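Local coordinates for ferredoxin-like protein (Thermotoga maritima, PDB 7KOE) that probably relays electrons through two [4Fe-4S] clusters, as the ferredoxin-like subunit of a flavin-based electron-transfer complex, at residues D[8-13]-D[60-65]; D[15-20]-D[80-85]; D[21-26]-D[45-50]. One frame throughout, in Å; residues are numbered along the deposited sequence.

Contact 1 (D[8-13]-D[60-65]); sequences YLNRYR and GCLECG. With SF4 (iron/sulfur cluster), chain M; FAD (flavin-adenine dinucleotide), chain J.
The backbones of 8-13 and 60-65 keep their distance, with the CA atoms of Y12 and G60 about 8.0 Å apart, so side chains must bridge them. Y12 does most of this. Its CG is anti to its own carbonyl carbon (chi1 -67°), which sends the ring across to the loop. There its OH donates to G60 O at 3.1 Å, arriving above the carbonyl plane with a C=O...donor angle of 105°. C61 O lies in the ring plane at the edge, 3.7 Å from Y12 CE2. The two flavin methyls touch one segment each: C7M lies 3.6 Å from Y12 CD1, and C8M is 3.6 Å from G60 CA. L62 CD2 touches both Y12 OH and N10 OD1, while N10 ND2 is hydrogen-bonded to the backbone of a chain of another protein. Beyond G60 the loop turns to metal, C61 SG binding FE1 and C64 SG binding FE2 in the CxxC spacing of ferredoxins. E63 N donates to C61 SG (154°), which probably tunes the thiolate. One loop touching both flavin and cluster is consistent with electron transfer between them. Y12 and L62 pack on V87 of strand 86-87, the antiparallel partner of strand 12-13, and G65 is the N-cap of helix 66-70.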
loop_
_atom_site.group_PDB
_atom_site.type_symbol
_atom_site.label_atom_id
_atom_site.label_comp_id
_atom_site.label_asym_id
_atom_site.label_seq_id
_atom_site.Cartn_x
_atom_site.Cartn_y
_atom_site.Cartn_z
ATOM N N TYR D 8 -20.099 5.267 -23.887
ATOM C CA TYR D 8 -19.097 4.490 -24.596
ATOM C C TYR D 8 -18.501 3.402 -23.716
ATOM O O TYR D 8 -18.001 2.401 -24.237
ATOM C CB TYR D 8 -18.002 5.421 -25.119
ATOM C CG TYR D 8 -16.959 4.726 -25.953
ATOM C CD1 TYR D 8 -17.295 4.130 -27.158
ATOM C CD2 TYR D 8 -15.644 4.649 -25.525
ATOM C CE1 TYR D 8 -16.349 3.484 -27.915
ATOM C CE2 TYR D 8 -14.691 4.008 -26.278
ATOM C CZ TYR D 8 -15.051 3.424 -27.470
ATOM O OH TYR D 8 -14.103 2.780 -28.223
ATOM N N LEU D 9 -18.564 3.569 -22.395
ATOM C CA LEU D 9 -18.050 2.563 -21.478
ATOM C C LEU D 9 -18.931 1.327 -21.448
ATOM O O LEU D 9 -18.432 0.220 -21.223
ATOM C CB LEU D 9 -17.946 3.156 -20.080
ATOM C CG LEU D 9 -17.223 4.493 -20.016
ATOM C CD1 LEU D 9 -17.444 5.119 -18.674
ATOM C CD2 LEU D 9 -15.752 4.319 -20.281
ATOM N N ASN D 10 -20.232 1.495 -21.655
ATOM C CA ASN D 10 -21.153 0.374 -21.643
ATOM C C ASN D 10 -20.967 -0.482 -22.883
ATOM O O ASN D 10 -20.417 -0.050 -23.895
ATOM C CB ASN D 10 -22.598 0.853 -21.590
ATOM C CG ASN D 10 -22.919 1.603 -20.341
ATOM O OD1 ASN D 10 -23.349 2.747 -20.387
ATOM N ND2 ASN D 10 -22.735 0.961 -19.211
ATOM N N ARG D 11 -21.444 -1.711 -22.798
ATOM C CA ARG D 11 -21.420 -2.624 -23.924
ATOM C C ARG D 11 -22.815 -2.727 -24.506
ATOM O O ARG D 11 -23.786 -2.914 -23.772
ATOM C CB ARG D 11 -20.927 -4.001 -23.503
ATOM C CG ARG D 11 -20.617 -4.888 -24.663
ATOM C CD ARG D 11 -20.652 -6.312 -24.240
ATOM N NE ARG D 11 -20.582 -7.201 -25.381
ATOM C CZ ARG D 11 -21.069 -8.429 -25.381
ATOM N NH1 ARG D 11 -21.662 -8.906 -24.302
ATOM N NH2 ARG D 11 -20.964 -9.179 -26.458
ATOM N N TYR D 12 -22.911 -2.602 -25.819
ATOM C CA TYR D 12 -24.183 -2.670 -26.506
ATOM C C TYR D 12 -24.107 -3.698 -27.616
ATOM O O TYR D 12 -23.056 -3.920 -28.216
ATOM C CB TYR D 12 -24.573 -1.333 -27.122
ATOM C CG TYR D 12 -24.871 -0.226 -26.151
ATOM C CD1 TYR D 12 -23.855 0.521 -25.584
ATOM C CD2 TYR D 12 -26.170 0.095 -25.830
ATOM C CE1 TYR D 12 -24.129 1.543 -24.720
ATOM C CE2 TYR D 12 -26.447 1.116 -24.968
ATOM C CZ TYR D 12 -25.426 1.826 -24.407
ATOM O OH TYR D 12 -25.711 2.846 -23.542
ATOM N N ARG D 13 -25.238 -4.326 -27.886
ATOM C CA ARG D 13 -25.492 -4.925 -29.186
ATOM C C ARG D 13 -26.671 -4.147 -29.743
ATOM O O ARG D 13 -27.814 -4.368 -29.345
ATOM C CB ARG D 13 -25.773 -6.416 -29.111
ATOM C CG ARG D 13 -25.766 -7.042 -30.482
ATOM C CD ARG D 13 -25.693 -8.543 -30.454
ATOM N NE ARG D 13 -24.383 -9.047 -30.080
ATOM C CZ ARG D 13 -24.104 -9.569 -28.896
ATOM N NH1 ARG D 13 -25.040 -9.639 -27.973
ATOM N NH2 ARG D 13 -22.888 -10.014 -28.638
ATOM N N GLY D 60 -28.324 4.327 -27.473
ATOM C CA GLY D 60 -27.776 4.463 -26.144
ATOM C C GLY D 60 -28.721 4.175 -25.016
ATOM O O GLY D 60 -28.361 4.410 -23.861
ATOM N N CYS D 61 -29.920 3.704 -25.353
ATOM C CA CYS D 61 -30.950 3.420 -24.325
ATOM C C CYS D 61 -30.439 2.373 -23.336
ATOM O O CYS D 61 -29.983 1.305 -23.777
ATOM C CB CYS D 61 -32.247 2.938 -24.957
ATOM S SG CYS D 61 -33.604 2.834 -23.764
ATOM N N LEU D 62 -30.515 2.709 -22.048
ATOM C CA LEU D 62 -30.146 1.844 -20.942
ATOM C C LEU D 62 -31.301 0.988 -20.456
ATOM O O LEU D 62 -31.156 0.316 -19.431
ATOM C CB LEU D 62 -29.600 2.677 -19.787
ATOM C CG LEU D 62 -28.301 3.422 -20.071
ATOM C CD1 LEU D 62 -28.171 4.584 -19.154
ATOM C CD2 LEU D 62 -27.124 2.512 -19.904
ATOM N N GLU D 63 -32.442 1.033 -21.153
ATOM C CA GLU D 63 -33.606 0.165 -20.939
ATOM C C GLU D 63 -34.192 0.310 -19.542
ATOM O O GLU D 63 -34.763 -0.632 -18.995
ATOM C CB GLU D 63 -33.282 -1.299 -21.218
ATOM C CG GLU D 63 -32.571 -1.571 -22.504
ATOM C CD GLU D 63 -32.233 -3.028 -22.633
ATOM O OE1 GLU D 63 -32.668 -3.817 -21.774
ATOM O OE2 GLU D 63 -31.530 -3.395 -23.581
ATOM N N CYS D 64 -33.954 1.467 -18.921
ATOM C CA CYS D 64 -34.456 1.698 -17.542
ATOM C C CYS D 64 -35.983 1.738 -17.579
ATOM O O CYS D 64 -36.609 0.971 -16.832
ATOM C CB CYS D 64 -33.898 2.984 -16.947
ATOM S SG CYS D 64 -33.920 4.382 -18.094
ATOM N N GLY D 65 -36.549 2.593 -18.432
ATOM C CA GLY D 65 -37.987 2.682 -18.548
ATOM C C GLY D 65 -38.560 3.984 -18.047
ATOM O O GLY D 65 -39.778 4.121 -17.946
HETATM FE FE1 SF4 M . -33.652 4.298 -22.779
HETATM FE FE2 SF4 M . -34.010 4.780 -19.819
HETATM FE FE3 SF4 M . -36.188 5.576 -21.752
HETATM FE FE4 SF4 M . -33.590 7.113 -21.690
HETATM S S1 SF4 M . -35.067 6.586 -20.242
HETATM S S2 SF4 M . -34.711 6.103 -23.201
HETATM S S3 SF4 M . -32.532 5.307 -21.267
HETATM S S4 SF4 M . -35.130 3.770 -21.331
HETATM P PA FAD J . -24.345 15.541 -34.302
HETATM O O1A FAD J . -25.625 16.252 -34.104
HETATM O O2A FAD J . -23.690 15.096 -33.005
HETATM O O5B FAD J . -23.401 16.388 -35.171
HETATM C C5B FAD J . -23.830 17.645 -35.732
HETATM C C4B FAD J . -22.614 18.484 -36.015
HETATM O O4B FAD J . -22.772 19.148 -37.289
HETATM C C3B FAD J . -22.329 19.579 -34.988
HETATM O O3B FAD J . -20.939 19.648 -34.697
HETATM C C2B FAD J . -22.830 20.844 -35.689
HETATM O O2B FAD J . -22.126 22.003 -35.267
HETATM C C1B FAD J . -22.489 20.518 -37.137
HETATM N N9A FAD J . -23.259 21.267 -38.122
HETATM C C8A FAD J . -24.528 21.761 -37.979
HETATM N N7A FAD J . -24.973 22.404 -39.032
HETATM C C5A FAD J . -23.920 22.328 -39.930
HETATM C C6A FAD J . -23.752 22.814 -41.242
HETATM N N6A FAD J . -24.685 23.503 -41.904
HETATM N N1A FAD J . -22.575 22.565 -41.857
HETATM C C2A FAD J . -21.639 21.876 -41.202
HETATM N N3A FAD J . -21.685 21.368 -39.970
HETATM C C4A FAD J . -22.858 21.632 -39.382
HETATM N N1 FAD J . -22.477 6.977 -34.543
HETATM C C2 FAD J . -21.890 6.725 -35.743
HETATM O O2 FAD J . -21.717 7.619 -36.565
HETATM N N3 FAD J . -21.466 5.456 -36.047
HETATM C C4 FAD J . -21.575 4.364 -35.244
HETATM O O4 FAD J . -21.164 3.270 -35.623
HETATM C C4X FAD J . -22.210 4.631 -33.977
HETATM N N5 FAD J . -22.350 3.653 -33.163
HETATM C C5X FAD J . -22.950 3.896 -31.954
HETATM C C6 FAD J . -23.106 2.840 -31.069
HETATM C C7 FAD J . -23.704 3.031 -29.833
HETATM C C7M FAD J . -23.856 1.860 -28.902
HETATM C C8 FAD J . -24.154 4.309 -29.470
HETATM C C8M FAD J . -24.794 4.554 -28.139
HETATM C C9 FAD J . -23.999 5.370 -30.353
HETATM C C9A FAD J . -23.405 5.169 -31.589
HETATM N N10 FAD J . -23.207 6.221 -32.499
HETATM C C10 FAD J . -22.631 5.980 -33.717
HETATM C "C1'" FAD J . -23.705 7.571 -32.200
HETATM C "C2'" FAD J . -22.660 8.517 -31.628
HETATM O "O2'" FAD J . -22.526 8.316 -30.221
HETATM C "C3'" FAD J . -23.113 9.953 -31.885
HETATM O "O3'" FAD J . -24.294 10.195 -31.128
HETATM C "C4'" FAD J . -23.411 10.250 -33.352
HETATM O "O4'" FAD J . -22.281 9.908 -34.153
HETATM C "C5'" FAD J . -23.782 11.694 -33.601
HETATM O "O5'" FAD J . -23.820 11.918 -35.025
HETATM P P FAD J . -23.404 13.298 -35.645
HETATM O O1P FAD J . -23.476 13.136 -37.164
HETATM O O2P FAD J . -22.140 13.765 -35.107
HETATM O O3P FAD J . -24.567 14.255 -35.197
#

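Contact 2 (D[15-20]-D[80-85]); sequences DEENPH and YPRGNY
D15 OD2 is the best-held polar atom, gripped by one hydrogen bond: R82 NE donates to it at 2.5 Å, 135° at the hydrogen. A weak second bond, R82 NH2 to D15 OD1 at 3.1 Å, makes this a two-pronged salt bridge between a type I turn, D15 to N18, and a type II turn, R82 to Y85. It joins the loop between strands 12-13 and 21-22 to the loop between strands 77-78 and 86-87 in this two-cluster ferredoxin-like domain. The arginine chain bends at its third torsion to bring its NE/NH2 edge to the acid. The carboxylate and guanidinium planes are 17° apart, nearly parallel, with OD2 met from above the carboxylate plane. D15 CG sits 3.9 Å above the centre of the Y85 ring, so the aromatic face backs the carboxylate. E17 OE2 is 4.3 Å from R82 NH2 and probably adds only electrostatic attraction, since no N-H points at it. R82 also makes a cation-pi contact with Y204 of an electron transfer flavoprotein chain. An alanine in place of R82 would lose both bonds to D15 and the cation-pi contact, and would probably loosen the hold between the two turns. At the cluster end, H20 CG takes the crowded position between backbone N and carbonyl carbon, and P81 CG stands 3.6 Å from the centroid of the imidazole, 3° off the ring normal, in a CH-pi contact.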
loop_
_atom_site.group_PDB
_atom_site.type_symbol
_atom_site.label_atom_id
_atom_site.label_comp_id
_atom_site.label_asym_id
_atom_site.label_seq_id
_atom_site.Cartn_x
_atom_site.Cartn_y
_atom_site.Cartn_z
ATOM N N ASP D 15 -29.556 -2.828 -32.138
ATOM C CA ASP D 15 -30.498 -3.330 -33.132
ATOM C C ASP D 15 -31.019 -2.119 -33.896
ATOM O O ASP D 15 -32.071 -1.572 -33.581
ATOM C CB ASP D 15 -31.618 -4.091 -32.462
ATOM C CG ASP D 15 -32.280 -5.077 -33.384
ATOM O OD1 ASP D 15 -31.799 -5.240 -34.520
ATOM O OD2 ASP D 15 -33.281 -5.694 -32.973
ATOM N N GLU D 16 -30.268 -1.704 -34.920
ATOM C CA GLU D 16 -30.560 -0.435 -35.580
ATOM C C GLU D 16 -31.777 -0.523 -36.487
ATOM O O GLU D 16 -32.439 0.490 -36.729
ATOM C CB GLU D 16 -29.354 0.032 -36.384
ATOM C CG GLU D 16 -28.120 0.268 -35.558
ATOM C CD GLU D 16 -27.138 -0.864 -35.682
ATOM O OE1 GLU D 16 -27.544 -1.956 -36.124
ATOM O OE2 GLU D 16 -25.957 -0.662 -35.344
ATOM N N GLU D 17 -32.088 -1.711 -36.997
ATOM C CA GLU D 17 -33.253 -1.856 -37.852
ATOM C C GLU D 17 -34.545 -1.959 -37.059
ATOM O O GLU D 17 -35.626 -1.870 -37.649
ATOM C CB GLU D 17 -33.100 -3.085 -38.753
ATOM C CG GLU D 17 -33.019 -4.418 -38.016
ATOM C CD GLU D 17 -31.603 -4.818 -37.638
ATOM O OE1 GLU D 17 -30.875 -3.995 -37.040
ATOM O OE2 GLU D 17 -31.220 -5.968 -37.934
ATOM N N ASN D 18 -34.461 -2.143 -35.745
ATOM C CA ASN D 18 -35.633 -2.246 -34.878
ATOM C C ASN D 18 -35.492 -1.247 -33.742
ATOM O O ASN D 18 -34.970 -1.580 -32.672
ATOM C CB ASN D 18 -35.788 -3.662 -34.331
ATOM C CG ASN D 18 -35.868 -4.697 -35.418
ATOM O OD1 ASN D 18 -34.973 -5.523 -35.567
ATOM N ND2 ASN D 18 -36.947 -4.665 -36.189
ATOM N N PRO D 19 -35.946 -0.009 -33.938
ATOM C CA PRO D 19 -35.967 0.954 -32.829
ATOM C C PRO D 19 -37.046 0.578 -31.827
ATOM O O PRO D 19 -38.225 0.493 -32.170
ATOM C CB PRO D 19 -36.272 2.286 -33.519
ATOM C CG PRO D 19 -36.012 2.048 -34.954
ATOM C CD PRO D 19 -36.345 0.624 -35.199
ATOM N N HIS D 20 -36.632 0.334 -30.590
ATOM C CA HIS D 20 -37.555 -0.055 -29.536
ATOM C C HIS D 20 -38.191 1.137 -28.843
ATOM O O HIS D 20 -39.062 0.942 -27.993
ATOM C CB HIS D 20 -36.839 -0.928 -28.514
ATOM C CG HIS D 20 -35.704 -0.240 -27.828
ATOM N ND1 HIS D 20 -34.491 -0.013 -28.438
ATOM C CD2 HIS D 20 -35.599 0.269 -26.580
ATOM C CE1 HIS D 20 -33.689 0.612 -27.598
ATOM N NE2 HIS D 20 -34.337 0.792 -26.463
ATOM N N TYR D 80 -38.699 -3.155 -24.629
ATOM C CA TYR D 80 -37.337 -3.596 -24.506
ATOM C C TYR D 80 -36.818 -3.913 -25.899
ATOM O O TYR D 80 -37.597 -4.229 -26.799
ATOM C CB TYR D 80 -37.250 -4.831 -23.619
ATOM C CG TYR D 80 -37.256 -4.538 -22.147
ATOM C CD1 TYR D 80 -36.262 -3.765 -21.574
ATOM C CD2 TYR D 80 -38.249 -5.043 -21.328
ATOM C CE1 TYR D 80 -36.261 -3.504 -20.225
ATOM C CE2 TYR D 80 -38.257 -4.783 -19.982
ATOM C CZ TYR D 80 -37.263 -4.013 -19.438
ATOM O OH TYR D 80 -37.273 -3.756 -18.091
ATOM N N PRO D 81 -35.506 -3.841 -26.108
ATOM C CA PRO D 81 -34.932 -4.430 -27.318
ATOM C C PRO D 81 -35.119 -5.935 -27.304
ATOM O O PRO D 81 -35.444 -6.539 -26.281
ATOM C CB PRO D 81 -33.456 -4.047 -27.234
ATOM C CG PRO D 81 -33.416 -2.899 -26.338
ATOM C CD PRO D 81 -34.497 -3.094 -25.347
ATOM N N ARG D 82 -34.866 -6.556 -28.451
ATOM C CA ARG D 82 -35.010 -7.997 -28.569
ATOM C C ARG D 82 -33.978 -8.717 -27.705
ATOM O O ARG D 82 -33.104 -8.107 -27.085
ATOM C CB ARG D 82 -34.861 -8.437 -30.020
ATOM C CG ARG D 82 -35.685 -7.649 -31.000
ATOM C CD ARG D 82 -35.569 -8.241 -32.384
ATOM N NE ARG D 82 -34.272 -7.965 -32.985
ATOM C CZ ARG D 82 -33.794 -8.600 -34.047
ATOM N NH1 ARG D 82 -34.506 -9.553 -34.625
ATOM N NH2 ARG D 82 -32.604 -8.282 -34.529
ATOM N N GLY D 83 -34.110 -10.036 -27.638
ATOM C CA GLY D 83 -33.123 -10.819 -26.920
ATOM C C GLY D 83 -31.764 -10.702 -27.581
ATOM O O GLY D 83 -31.661 -10.614 -28.805
ATOM N N ASN D 84 -30.727 -10.637 -26.740
ATOM C CA ASN D 84 -29.334 -10.395 -27.130
ATOM C C ASN D 84 -29.155 -9.036 -27.796
ATOM O O ASN D 84 -28.340 -8.883 -28.695
ATOM C CB ASN D 84 -28.786 -11.508 -28.032
ATOM C CG ASN D 84 -27.352 -11.822 -27.758
ATOM O OD1 ASN D 84 -26.677 -11.099 -27.037
ATOM N ND2 ASN D 84 -26.864 -12.906 -28.341
ATOM N N TYR D 85 -29.905 -8.031 -27.351
ATOM C CA TYR D 85 -29.748 -6.696 -27.912
ATOM C C TYR D 85 -29.931 -5.659 -26.817
ATOM O O TYR D 85 -30.473 -5.944 -25.750
ATOM C CB TYR D 85 -30.727 -6.442 -29.059
ATOM C CG TYR D 85 -30.311 -7.087 -30.357
ATOM C CD1 TYR D 85 -29.324 -6.525 -31.146
ATOM C CD2 TYR D 85 -30.893 -8.266 -30.785
ATOM C CE1 TYR D 85 -28.934 -7.113 -32.322
ATOM C CE2 TYR D 85 -30.508 -8.865 -31.957
ATOM C CZ TYR D 85 -29.529 -8.282 -32.722
ATOM O OH TYR D 85 -29.142 -8.871 -33.900
#

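Contact 3 (D[21-26]-D[45-50]); sequences LKIKDE and DVYEWT. With SF4 (iron/sulfur cluster), chain M.
Packing is tight at the cluster end of this contact and thins toward E26 and W49. L21 and V46 meet tip to tip, L21 CD1 to V46 CG1 at 3.7 Å. Both lean on the same sulfide, SF4 S2, which is 3.8 Å from L21 CD1. Y47 closes the group from the side. With CG anti to its carbonyl carbon (chi1 -65°), its ring runs back toward strand 21-22, CE2 3.7 Å from S2 and OH 3.7 Å from L21 CB. V46 CG1 lies over the rim of one ring face, so apolar groups screen this corner of the cluster. The arrangement belongs to the two-cluster ferredoxin fold, in which strand 21-22 pairs antiparallel with 77-78, and 47-50 forms a hairpin with 53-56. Further along, I23 CD1 reaches Y47 CE1 end-on at 4.0 Å, and the I23 side chain comes about 4 Å from the second cluster. The far end is looser and more open to solvent. There E26 OE1 lies at the edge of the W49 indole, near its plane, 4.4 Å from CZ3. That oxygen takes a hydrogen bond from M54 N, while W49 makes a cation-pi contact with R36.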
loop_
_atom_site.group_PDB
_atom_site.type_symbol
_atom_site.label_atom_id
_atom_site.label_comp_id
_atom_site.label_asym_id
_atom_site.label_seq_id
_atom_site.Cartn_x
_atom_site.Cartn_y
_atom_site.Cartn_z
ATOM N N LEU D 21 -37.787 2.354 -29.180
ATOM C CA LEU D 21 -38.384 3.571 -28.643
ATOM C C LEU D 21 -39.003 4.327 -29.805
ATOM O O LEU D 21 -38.305 5.027 -30.541
ATOM C CB LEU D 21 -37.355 4.440 -27.942
ATOM C CG LEU D 21 -36.402 3.748 -26.994
ATOM C CD1 LEU D 21 -35.263 4.666 -26.727
ATOM C CD2 LEU D 21 -37.117 3.433 -25.737
ATOM N N LYS D 22 -40.305 4.188 -29.970
ATOM C CA LYS D 22 -41.046 4.937 -30.967
ATOM C C LYS D 22 -41.943 5.922 -30.241
ATOM O O LYS D 22 -42.458 5.622 -29.164
ATOM C CB LYS D 22 -41.870 4.003 -31.850
ATOM C CG LYS D 22 -42.391 4.634 -33.120
ATOM C CD LYS D 22 -43.224 3.648 -33.912
ATOM C CE LYS D 22 -44.523 3.325 -33.197
ATOM N NZ LYS D 22 -45.449 4.485 -33.190
ATOM N N ILE D 23 -42.107 7.104 -30.811
ATOM C CA ILE D 23 -43.016 8.100 -30.270
ATOM C C ILE D 23 -44.319 8.009 -31.047
ATOM O O ILE D 23 -44.321 8.090 -32.281
ATOM C CB ILE D 23 -42.404 9.504 -30.328
ATOM C CG1 ILE D 23 -41.384 9.630 -29.206
ATOM C CG2 ILE D 23 -43.467 10.562 -30.207
ATOM C CD1 ILE D 23 -40.774 10.955 -29.105
ATOM N N LYS D 24 -45.421 7.815 -30.318
ATOM C CA LYS D 24 -46.697 7.494 -30.944
ATOM C C LYS D 24 -47.264 8.677 -31.713
ATOM O O LYS D 24 -47.909 8.497 -32.751
ATOM C CB LYS D 24 -47.688 7.030 -29.883
ATOM C CG LYS D 24 -47.308 5.746 -29.190
ATOM C CD LYS D 24 -48.183 5.515 -27.979
ATOM C CE LYS D 24 -48.028 4.106 -27.451
ATOM N NZ LYS D 24 -48.580 3.968 -26.079
ATOM N N ASP D 25 -47.037 9.891 -31.225
ATOM C CA ASP D 25 -47.591 11.090 -31.841
ATOM C C ASP D 25 -46.608 12.228 -31.628
ATOM O O ASP D 25 -46.444 12.703 -30.503
ATOM C CB ASP D 25 -48.954 11.430 -31.248
ATOM C CG ASP D 25 -49.816 12.242 -32.186
ATOM O OD1 ASP D 25 -49.370 13.319 -32.629
ATOM O OD2 ASP D 25 -50.948 11.804 -32.478
ATOM N N GLU D 26 -45.966 12.668 -32.703
ATOM C CA GLU D 26 -44.997 13.750 -32.631
ATOM C C GLU D 26 -45.631 15.103 -32.352
ATOM O O GLU D 26 -44.919 16.023 -31.941
ATOM C CB GLU D 26 -44.208 13.831 -33.936
ATOM C CG GLU D 26 -43.242 12.693 -34.156
ATOM C CD GLU D 26 -41.940 12.893 -33.420
ATOM O OE1 GLU D 26 -41.556 14.059 -33.202
ATOM O OE2 GLU D 26 -41.293 11.885 -33.074
ATOM N N ASP D 45 -29.430 10.528 -22.375
ATOM C CA ASP D 45 -29.619 11.598 -23.354
ATOM C C ASP D 45 -30.150 11.077 -24.680
ATOM O O ASP D 45 -29.698 11.504 -25.745
ATOM C CB ASP D 45 -28.322 12.370 -23.580
ATOM C CG ASP D 45 -28.236 13.618 -22.740
ATOM O OD1 ASP D 45 -29.281 14.267 -22.542
ATOM O OD2 ASP D 45 -27.130 13.951 -22.274
ATOM N N VAL D 46 -31.092 10.136 -24.615
ATOM C CA VAL D 46 -31.652 9.547 -25.823
ATOM C C VAL D 46 -32.526 10.561 -26.546
ATOM O O VAL D 46 -32.409 10.758 -27.759
ATOM C CB VAL D 46 -32.433 8.271 -25.469
ATOM C CG1 VAL D 46 -33.368 7.880 -26.575
ATOM C CG2 VAL D 46 -31.482 7.148 -25.163
ATOM N N TYR D 47 -33.377 11.251 -25.806
ATOM C CA TYR D 47 -34.313 12.186 -26.398
ATOM C C TYR D 47 -33.712 13.577 -26.447
ATOM O O TYR D 47 -33.170 14.069 -25.457
ATOM C CB TYR D 47 -35.609 12.208 -25.601
ATOM C CG TYR D 47 -36.346 10.908 -25.653
ATOM C CD1 TYR D 47 -37.207 10.627 -26.693
ATOM C CD2 TYR D 47 -36.176 9.960 -24.670
ATOM C CE1 TYR D 47 -37.879 9.439 -26.746
ATOM C CE2 TYR D 47 -36.838 8.776 -24.722
ATOM C CZ TYR D 47 -37.688 8.518 -25.756
ATOM O OH TYR D 47 -38.355 7.323 -25.803
ATOM N N GLU D 48 -33.812 14.206 -27.611
ATOM C CA GLU D 48 -33.392 15.590 -27.788
ATOM C C GLU D 48 -34.450 16.269 -28.639
ATOM O O GLU D 48 -34.727 15.824 -29.753
ATOM C CB GLU D 48 -32.020 15.680 -28.448
ATOM C CG GLU D 48 -31.628 17.088 -28.832
ATOM C CD GLU D 48 -30.311 17.141 -29.569
ATOM O OE1 GLU D 48 -29.685 16.076 -29.743
ATOM O OE2 GLU D 48 -29.901 18.248 -29.977
ATOM N N TRP D 49 -35.057 17.325 -28.114
ATOM C CA TRP D 49 -36.121 18.004 -28.843
ATOM C C TRP D 49 -35.511 19.070 -29.734
ATOM O O TRP D 49 -35.134 20.148 -29.270
ATOM C CB TRP D 49 -37.143 18.616 -27.898
ATOM C CG TRP D 49 -38.139 19.433 -28.643
ATOM C CD1 TRP D 49 -38.225 20.790 -28.676
ATOM C CD2 TRP D 49 -39.177 18.944 -29.494
ATOM N NE1 TRP D 49 -39.259 21.178 -29.487
ATOM C CE2 TRP D 49 -39.859 20.062 -30.003
ATOM C CE3 TRP D 49 -39.600 17.668 -29.871
ATOM C CZ2 TRP D 49 -40.938 19.944 -30.864
ATOM C CZ3 TRP D 49 -40.664 17.554 -30.726
ATOM C CH2 TRP D 49 -41.327 18.683 -31.213
ATOM N N THR D 50 -35.414 18.769 -31.018
ATOM C CA THR D 50 -35.059 19.756 -32.020
ATOM C C THR D 50 -36.345 20.403 -32.532
ATOM O O THR D 50 -37.450 20.030 -32.136
ATOM C CB THR D 50 -34.264 19.096 -33.139
ATOM O OG1 THR D 50 -35.076 18.096 -33.765
ATOM C CG2 THR D 50 -33.025 18.434 -32.580
HETATM FE FE1 SF4 M . -33.652 4.298 -22.779
HETATM FE FE2 SF4 M . -34.010 4.780 -19.819
HETATM FE FE3 SF4 M . -36.188 5.576 -21.752
HETATM FE FE4 SF4 M . -33.590 7.113 -21.690
HETATM S S1 SF4 M . -35.067 6.586 -20.242
HETATM S S2 SF4 M . -34.711 6.103 -23.201
HETATM S S3 SF4 M . -32.532 5.307 -21.267
HETATM S S4 SF4 M . -35.130 3.770 -21.331
#

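Along the chain the first segments come in order, 8-13, 15-20 and 21-26, and their partners return as 45-50, 60-65 and 80-85, so contact 3 falls within the spans of the other two while contacts 1 and 2 interleave. All six lie in one 4Fe-4S family region, and contact 2's loops connect the two-stranded sheets 12-13/86-87 and 21-22/77-78. The centres of contacts 1 and 2 are 11 Å apart and the contacts touch; contact 3 lies about 17 Å from contact 1 and 16 Å from contact 2. Contacts 1 and 3 both touch one cluster. The second cluster lies by the I23 end of contact 3, so flavin and two clusters probably form an electron relay.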